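Local atomic coordinates of similarities with probable monooxygenase (Photorhabdus luminescens, PDB entry 4HB9), a protein that binds FAD and probably works as a flavin-dependent monooxygenase related to the aromatic-ring hydroxylases. Residues A[81-86]-A[213-218]; A[183-188]-A[247-252]; A[258-263]-A[296-301]. One frame throughout, in Å; residues are numbered along the deposited sequence.

Overall arrangement
All three contacts belong to one mixed beta sheet and its connections. Interaction 2 pairs two of its long strands, and its Ile187 side chain lies about 5 Å from the bound FAD. Interaction 3 packs a 3-10 turn against the neighbouring edge strand; its centre is about 8 Å from that of interaction 2, and Met185 N to Leu297 O (2.8 Å) and Ser184 OG to His298 ND1 (2.6 Å) join the two. Interaction 1 joins two loops farther across the sheet, its centre about 15 Å from that of interaction 2, linked by Asp218 OD2 and Tyr248 OH, 2.6 Å apart. Interactions 1 and 3 do not touch; about 11 Å separates their nearest atoms.

Interaction 1. Residues A[81-86]-A[213-218]; sequences YNERMR and VPKSPD
Val213 N donates to Tyr81 O at 2.7 Å, and the bond is well made: the N-H...O angle is 166° and the donor lies nearly along the C=O axis. Tyr81 also bonds by backbone to Ser211, so this bond carries the parallel pairing of strands 79-81 and 210-212 one step further. One residue on, Asn82 CA approaches Val213 O at 3.4 Å in a CA-H...O contact. Glu83 N is buried by the contact and has no partner in the model.

The segment 81-86 turns between antiparallel strands 79-81 and 87-89, a beta hairpin closed by the backbone bond from Asn82 N to Arg86 O. Asn82 CG lies between its own backbone N and carbonyl carbon (chi1 74°), which brings OD1 back over the loop. There it accepts from Arg84 N, closing an Asx turn, and also from Arg86 N, each at 2.9 Å; both donors stand above the amide carbonyl plane.

Glu83 carries the side-chain part of the contact. Its chain bends at chi2; Glu83 OE1 comes within 3.6 Å of Pro214 CA, and Glu83 CB meets Pro214 CB at 4.1 Å. Trp278 touches both side chains from outside the two loops.

Looser packing begins at Lys215, an exposed residue whose chain crosses that of Glu83 at about a right angle. Glu83 OE2 is 3.5 Å from Lys215 CE but 4.8 Å from Lys215 NZ, and a water spans Glu83 OE2 and Lys215 N by two weak hydrogen bonds.

The contact thus depends on one straight backbone bond, a CA-H...O contact and van der Waals contact of the Glu83 side chain with Pro214 and Lys215. The opposite charges may attract at long range and favour an ionised carboxylate, but they form no direct ion pair.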
# COMPACT_ATOMS: atom_id res chain seq x y z
N TYR A 81 -3.87 25.25 4.63
CA TYR A 81 -4.67 26.41 4.25
C TYR A 81 -6.07 26.23 4.73
O TYR A 81 -6.53 25.10 4.92
CB TYR A 81 -4.73 26.55 2.73
CG TYR A 81 -3.42 26.76 2.03
CD1 TYR A 81 -2.99 28.04 1.67
CD2 TYR A 81 -2.62 25.68 1.70
CE1 TYR A 81 -1.79 28.23 1.01
CE2 TYR A 81 -1.41 25.85 1.05
CZ TYR A 81 -1.01 27.13 0.71
OH TYR A 81 0.19 27.28 0.06
N ASN A 82 -6.80 27.33 4.87
CA ASN A 82 -8.24 27.22 4.97
C ASN A 82 -8.82 27.05 3.57
O ASN A 82 -8.09 26.85 2.60
CB ASN A 82 -8.86 28.39 5.74
CG ASN A 82 -8.90 29.69 4.95
OD1 ASN A 82 -8.40 29.80 3.81
ND2 ASN A 82 -9.49 30.71 5.58
N GLU A 83 -10.13 27.08 3.46
CA GLU A 83 -10.74 26.81 2.17
C GLU A 83 -10.84 28.06 1.27
O GLU A 83 -11.40 28.01 0.19
CB GLU A 83 -12.10 26.16 2.37
CG GLU A 83 -13.25 27.10 2.71
CD GLU A 83 -13.24 27.65 4.14
OE1 GLU A 83 -12.25 27.54 4.89
OE2 GLU A 83 -14.27 28.24 4.49
N ARG A 84 -10.31 29.19 1.74
CA ARG A 84 -10.35 30.44 0.97
C ARG A 84 -8.91 30.87 0.68
O ARG A 84 -8.61 32.06 0.65
CB ARG A 84 -11.12 31.52 1.74
CG ARG A 84 -12.57 31.18 2.08
CD ARG A 84 -13.53 31.35 0.90
NE ARG A 84 -13.79 32.76 0.58
CZ ARG A 84 -14.68 33.19 -0.32
NH1 ARG A 84 -15.47 32.35 -1.00
NH2 ARG A 84 -14.82 34.49 -0.53
N MSE A 85 -8.05 29.87 0.51
CA MSE A 85 -6.66 30.13 0.11
C MSE A 85 -5.80 30.87 1.12
O MSE A 85 -4.75 31.39 0.75
CB MSE A 85 -6.70 30.94 -1.19
CG MSE A 85 -5.65 30.50 -2.21
SE MSE A 85 -5.64 31.75 -3.74
CE MSE A 85 -6.25 33.38 -2.82
N ARG A 86 -6.24 30.98 2.37
CA ARG A 86 -5.43 31.64 3.40
C ARG A 86 -4.47 30.62 4.04
O ARG A 86 -4.91 29.63 4.63
CB ARG A 86 -6.31 32.26 4.48
CG ARG A 86 -5.55 33.20 5.43
CD ARG A 86 -6.47 34.08 6.28
NE ARG A 86 -7.11 33.34 7.37
CZ ARG A 86 -6.49 32.92 8.48
NH1 ARG A 86 -5.19 33.17 8.69
NH2 ARG A 86 -7.17 32.25 9.41
N VAL A 213 -8.13 22.96 5.14
CA VAL A 213 -8.88 22.78 6.38
C VAL A 213 -10.06 23.72 6.41
O VAL A 213 -9.90 24.90 6.76
CB VAL A 213 -8.00 23.04 7.63
CG1 VAL A 213 -8.76 22.62 8.88
CG2 VAL A 213 -6.70 22.27 7.54
N PRO A 214 -11.25 23.23 6.06
CA PRO A 214 -12.43 24.10 6.04
C PRO A 214 -13.11 24.22 7.40
O PRO A 214 -12.67 23.61 8.38
CB PRO A 214 -13.34 23.38 5.06
CG PRO A 214 -13.04 21.94 5.31
CD PRO A 214 -11.58 21.86 5.64
N LYS A 215 -14.22 24.96 7.43
CA LYS A 215 -15.04 25.06 8.65
C LYS A 215 -15.93 23.85 8.79
O LYS A 215 -16.36 23.52 9.88
CB LYS A 215 -15.93 26.31 8.64
CG LYS A 215 -15.19 27.62 8.48
CD LYS A 215 -16.11 28.68 7.86
CE LYS A 215 -15.34 29.88 7.34
NZ LYS A 215 -14.96 30.78 8.47
N SER A 216 -16.25 23.21 7.67
CA SER A 216 -17.03 22.00 7.70
C SER A 216 -16.19 20.83 8.23
O SER A 216 -14.98 20.90 8.25
CB SER A 216 -17.52 21.69 6.31
OG SER A 216 -16.48 21.92 5.36
N PRO A 217 -16.85 19.75 8.67
CA PRO A 217 -16.12 18.64 9.28
C PRO A 217 -15.53 17.69 8.22
O PRO A 217 -15.87 16.51 8.16
CB PRO A 217 -17.19 17.95 10.11
CG PRO A 217 -18.46 18.19 9.37
CD PRO A 217 -18.31 19.59 8.81
N ASP A 218 -14.65 18.21 7.40
CA ASP A 218 -14.07 17.43 6.31
C ASP A 218 -12.75 18.04 5.93
O ASP A 218 -12.28 18.98 6.58
CB ASP A 218 -15.08 17.28 5.15
CG ASP A 218 -15.70 18.61 4.69
OD1 ASP A 218 -15.22 19.69 5.03
OD2 ASP A 218 -16.69 18.53 3.95
O HOH W 1 -16.15 25.80 4.78

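Interaction 2. Residues A[183-188]-A[247-252]; sequences VSMIIG and VYVAAT
Four backbone hydrogen bonds tie strand 183-188 to strand 247-251, with their directions 167° apart, as expected of antiparallel neighbours. Ser184 and Ala250 form one hydrogen-bonded pair, Ile186 and Tyr248 the next. The straightest bond runs from Ser184 N to Ala250 O (2.9 Å, N-H...O angle 174°), and the shortest from Tyr248 N to Ile186 O (2.7 Å). Between them Met185 CA comes to 3.1 Å from Tyr248 O, a CA-H...O contact at the non-hydrogen-bonded pair of Met185 and Val249.

Side chains pack on the face of Met185, Ile187, Val247 and Val249. Selenomethionine Met185 takes the crowded first torsion (chi1 65°), so that its SE lies over Val247 CG1 at 3.8 Å and CE turns on to Val249 CG2. Ile187 lies alongside Val247, pointing the same way, with CG1 of Ile187 and CG1 of Val247 at 3.9 Å. Farther toward the N-terminal side, Val183 CG1 meets Val249 CG1 at 3.5 Å, tighter than usual for carbon atoms.

Beyond the paired strands the chain turns at Thr252, whose hydroxyl reaches back: Thr252 OG1 and Ser184 OG are hydrogen-bonded at 2.7 Å, with neither assigned as donor. Ser184 OG is further held by His298 ND1, so two partners grip this buried hydroxyl. The Tyr248 ring, with CG anti to the backbone N, is anchored at its own hydroxyl by Asp218.

Ile186 packs on Leu267, Leu270 and Val271 of helix 264-274, while Tyr248 touches Arg274 of the same helix and Leu220 of strand 218-228. The Ile187 side chain, touching Trp225 and Thr327, lies about 5 Å from the bound FAD. Strand 295-301 flanks strand 179-191, and strand 218-228 flanks strand 240-251.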
# COMPACT_ATOMS: atom_id res chain seq x y z
N VAL A 183 -15.02 7.20 8.90
CA VAL A 183 -14.45 8.17 7.96
C VAL A 183 -14.34 7.49 6.59
O VAL A 183 -13.98 6.29 6.51
CB VAL A 183 -13.09 8.70 8.45
CG1 VAL A 183 -12.41 9.59 7.42
CG2 VAL A 183 -13.27 9.47 9.77
N SER A 184 -14.67 8.24 5.54
CA SER A 184 -14.56 7.78 4.16
C SER A 184 -13.79 8.79 3.33
O SER A 184 -13.58 9.92 3.76
CB SER A 184 -15.93 7.57 3.58
OG SER A 184 -16.62 6.58 4.30
N MSE A 185 -13.33 8.38 2.16
CA MSE A 185 -12.56 9.30 1.32
C MSE A 185 -12.88 9.08 -0.13
O MSE A 185 -13.37 8.01 -0.53
CB MSE A 185 -11.06 9.16 1.58
CG MSE A 185 -10.44 7.83 1.22
SE MSE A 185 -8.49 7.80 1.65
CE MSE A 185 -8.36 8.81 3.28
N ILE A 186 -12.63 10.11 -0.92
CA ILE A 186 -12.75 10.07 -2.37
C ILE A 186 -11.41 10.59 -2.90
O ILE A 186 -10.97 11.68 -2.51
CB ILE A 186 -13.93 10.92 -2.87
CG1 ILE A 186 -15.25 10.43 -2.27
CG2 ILE A 186 -14.02 10.92 -4.39
CD1 ILE A 186 -16.44 11.30 -2.61
N ILE A 187 -10.76 9.79 -3.74
CA ILE A 187 -9.41 10.05 -4.24
C ILE A 187 -9.47 10.21 -5.76
O ILE A 187 -10.04 9.36 -6.45
CB ILE A 187 -8.47 8.88 -3.92
CG1 ILE A 187 -8.48 8.55 -2.42
CG2 ILE A 187 -7.04 9.18 -4.39
CD1 ILE A 187 -7.64 7.34 -2.02
N GLY A 188 -8.92 11.31 -6.26
CA GLY A 188 -8.81 11.50 -7.71
C GLY A 188 -7.41 11.94 -8.11
O GLY A 188 -6.61 12.35 -7.26
N VAL A 247 -7.43 14.12 -2.22
CA VAL A 247 -8.17 13.18 -1.38
C VAL A 247 -9.17 13.95 -0.55
O VAL A 247 -8.78 14.78 0.27
CB VAL A 247 -7.25 12.38 -0.45
CG1 VAL A 247 -8.06 11.34 0.28
CG2 VAL A 247 -6.11 11.72 -1.23
N TYR A 248 -10.45 13.74 -0.81
CA TYR A 248 -11.50 14.39 -0.03
C TYR A 248 -11.86 13.44 1.08
O TYR A 248 -12.15 12.28 0.81
CB TYR A 248 -12.74 14.73 -0.87
CG TYR A 248 -13.90 15.24 -0.03
CD1 TYR A 248 -13.91 16.53 0.51
CD2 TYR A 248 -14.95 14.42 0.25
CE1 TYR A 248 -14.95 16.96 1.31
CE2 TYR A 248 -16.01 14.84 1.03
CZ TYR A 248 -16.02 16.09 1.56
OH TYR A 248 -17.09 16.47 2.34
N VAL A 249 -11.83 13.95 2.31
CA VAL A 249 -12.06 13.12 3.52
C VAL A 249 -13.22 13.69 4.33
O VAL A 249 -13.26 14.88 4.58
CB VAL A 249 -10.79 13.06 4.39
CG1 VAL A 249 -10.94 12.08 5.53
CG2 VAL A 249 -9.59 12.67 3.55
N ALA A 250 -14.16 12.83 4.70
CA ALA A 250 -15.35 13.25 5.44
C ALA A 250 -15.91 12.11 6.24
O ALA A 250 -15.46 11.00 6.12
CB ALA A 250 -16.42 13.76 4.48
N ALA A 251 -16.92 12.40 7.05
CA ALA A 251 -17.57 11.33 7.83
C ALA A 251 -18.36 10.46 6.88
O ALA A 251 -18.99 10.96 5.93
CB ALA A 251 -18.49 11.93 8.89
N THR A 252 -18.29 9.15 7.10
CA THR A 252 -19.03 8.20 6.31
C THR A 252 -20.52 8.50 6.29
O THR A 252 -21.16 8.48 5.22
CB THR A 252 -18.80 6.78 6.84
OG1 THR A 252 -17.39 6.52 6.92
CG2 THR A 252 -19.51 5.74 5.93

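Interaction 3. Residues A[258-263]-A[296-301]; sequences NITDFS and PLHLRS
Apolar contacts make up most of this interface, in which the 3-10 segment 259-261 sits against the start of edge strand 295-301. The CB of Pro296 points toward the turn, and CG makes the closest approach, 3.7 Å from Thr260 CA and 3.8 Å from Ile259 O, while CB of Pro296 is 4.4 Å from Ile259 CG1. Leu267 of the following helix 264-274 touches both Ile259 and Pro296. Within the turn, Ile259 CD1 stands over one face of the Phe262 ring, offset toward its rim.

Methyl groups meet the imidazole from oblique directions. Ile259 CG2 comes to 3.4 Å from His298 CE1, and Thr260 CG2 to 3.6 Å from His298 NE2. Torsions put both groups there: Ile259 has CG1 anti to the backbone N (chi1 -168°), leaving CG2 in the crowded position, whereas Thr260 OG1 takes the crowded position (chi1 52°), which leaves CG2 anti to the carbonyl carbon.

The polar link between the segments runs through water. One molecule, in the plane of the His298 ring at its edge, is hydrogen-bonded to His298 NE2 at 2.9 Å and accepts from Thr260 N at 3.0 Å. The other ring nitrogen, ND1, is hydrogen-bonded to Ser184 OG on the adjacent strand 179-191.

His298 is therefore held at both nitrogens, which fixes the rotation of its ring and joins the 3-10 turn, through water, to the interior of the sheet. Water and hydroxyl can each donate or accept, so the contacts are compatible with a neutral imidazole but do not establish it.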
# COMPACT_ATOMS: atom_id res chain seq x y z
N ASN A 258 -24.51 4.42 -0.53
CA ASN A 258 -23.93 3.63 -1.61
C ASN A 258 -22.92 4.40 -2.44
O ASN A 258 -22.77 4.19 -3.64
CB ASN A 258 -25.06 3.10 -2.50
CG ASN A 258 -25.76 4.18 -3.27
OD1 ASN A 258 -25.90 5.32 -2.80
ND2 ASN A 258 -26.22 3.84 -4.47
N ILE A 259 -22.17 5.28 -1.77
CA ILE A 259 -21.15 6.07 -2.45
C ILE A 259 -20.18 5.19 -3.23
O ILE A 259 -19.73 5.56 -4.31
CB ILE A 259 -20.41 7.00 -1.44
CG1 ILE A 259 -19.57 8.03 -2.16
CG2 ILE A 259 -19.59 6.21 -0.45
CD1 ILE A 259 -20.39 9.01 -2.98
N THR A 260 -19.89 3.99 -2.74
CA THR A 260 -18.94 3.13 -3.44
C THR A 260 -19.45 2.63 -4.81
O THR A 260 -18.66 2.22 -5.65
CB THR A 260 -18.47 1.94 -2.58
OG1 THR A 260 -19.61 1.27 -2.05
CG2 THR A 260 -17.60 2.44 -1.46
N ASP A 261 -20.75 2.73 -5.05
CA ASP A 261 -21.31 2.40 -6.36
C ASP A 261 -21.52 3.61 -7.28
O ASP A 261 -22.06 3.44 -8.36
CB ASP A 261 -22.65 1.67 -6.20
CG ASP A 261 -22.52 0.36 -5.44
OD1 ASP A 261 -21.45 -0.29 -5.53
OD2 ASP A 261 -23.49 0.01 -4.75
N PHE A 262 -21.11 4.81 -6.86
CA PHE A 262 -21.33 6.00 -7.68
C PHE A 262 -20.44 5.98 -8.93
O PHE A 262 -19.30 5.55 -8.88
CB PHE A 262 -21.02 7.28 -6.88
CG PHE A 262 -22.21 7.87 -6.17
CD1 PHE A 262 -22.37 9.24 -6.12
CD2 PHE A 262 -23.15 7.08 -5.53
CE1 PHE A 262 -23.44 9.82 -5.46
CE2 PHE A 262 -24.23 7.65 -4.87
CZ PHE A 262 -24.38 9.03 -4.86
N SER A 263 -20.96 6.47 -10.05
CA SER A 263 -20.13 6.72 -11.24
C SER A 263 -19.04 7.74 -10.92
O SER A 263 -19.17 8.54 -10.00
CB SER A 263 -20.99 7.24 -12.39
OG SER A 263 -21.42 8.57 -12.16
N PRO A 296 -13.77 5.91 -4.45
CA PRO A 296 -14.32 6.07 -3.11
C PRO A 296 -13.91 4.92 -2.20
O PRO A 296 -13.89 3.77 -2.65
CB PRO A 296 -15.82 6.03 -3.36
CG PRO A 296 -15.96 5.10 -4.53
CD PRO A 296 -14.69 5.16 -5.33
N LEU A 297 -13.64 5.21 -0.93
CA LEU A 297 -13.17 4.20 0.02
C LEU A 297 -13.72 4.47 1.40
O LEU A 297 -13.67 5.61 1.88
CB LEU A 297 -11.64 4.24 0.15
CG LEU A 297 -10.74 3.87 -1.02
CD1 LEU A 297 -9.30 4.03 -0.55
CD2 LEU A 297 -11.01 2.44 -1.47
N HIS A 298 -14.22 3.43 2.05
CA HIS A 298 -14.62 3.51 3.46
C HIS A 298 -13.45 3.04 4.31
O HIS A 298 -12.88 1.99 4.04
CB HIS A 298 -15.87 2.65 3.73
CG HIS A 298 -17.09 3.12 3.01
ND1 HIS A 298 -17.56 4.41 3.13
CD2 HIS A 298 -17.93 2.48 2.16
CE1 HIS A 298 -18.64 4.55 2.38
NE2 HIS A 298 -18.89 3.39 1.80
N LEU A 299 -13.03 3.84 5.29
CA LEU A 299 -11.86 3.48 6.06
C LEU A 299 -12.23 2.49 7.13
O LEU A 299 -13.21 2.69 7.86
CB LEU A 299 -11.18 4.69 6.69
CG LEU A 299 -10.74 5.78 5.71
CD1 LEU A 299 -9.93 6.81 6.48
CD2 LEU A 299 -9.93 5.23 4.55
N ARG A 300 -11.45 1.43 7.19
CA ARG A 300 -11.59 0.39 8.20
C ARG A 300 -10.27 0.28 8.95
O ARG A 300 -9.22 0.67 8.43
CB ARG A 300 -12.04 -0.91 7.56
CG ARG A 300 -13.44 -0.78 6.98
CD ARG A 300 -13.95 -2.02 6.29
NE ARG A 300 -15.23 -1.78 5.60
CZ ARG A 300 -15.38 -1.38 4.33
NH1 ARG A 300 -14.33 -1.17 3.54
NH2 ARG A 300 -16.61 -1.20 3.85
N SER A 301 -10.33 -0.17 10.19
CA SER A 301 -9.11 -0.31 10.99
C SER A 301 -9.24 -1.59 11.81
O SER A 301 -10.18 -2.34 11.61
CB SER A 301 -8.91 0.91 11.88
OG SER A 301 -7.66 0.92 12.54
O HOH W 2 -20.93 2.75 -0.19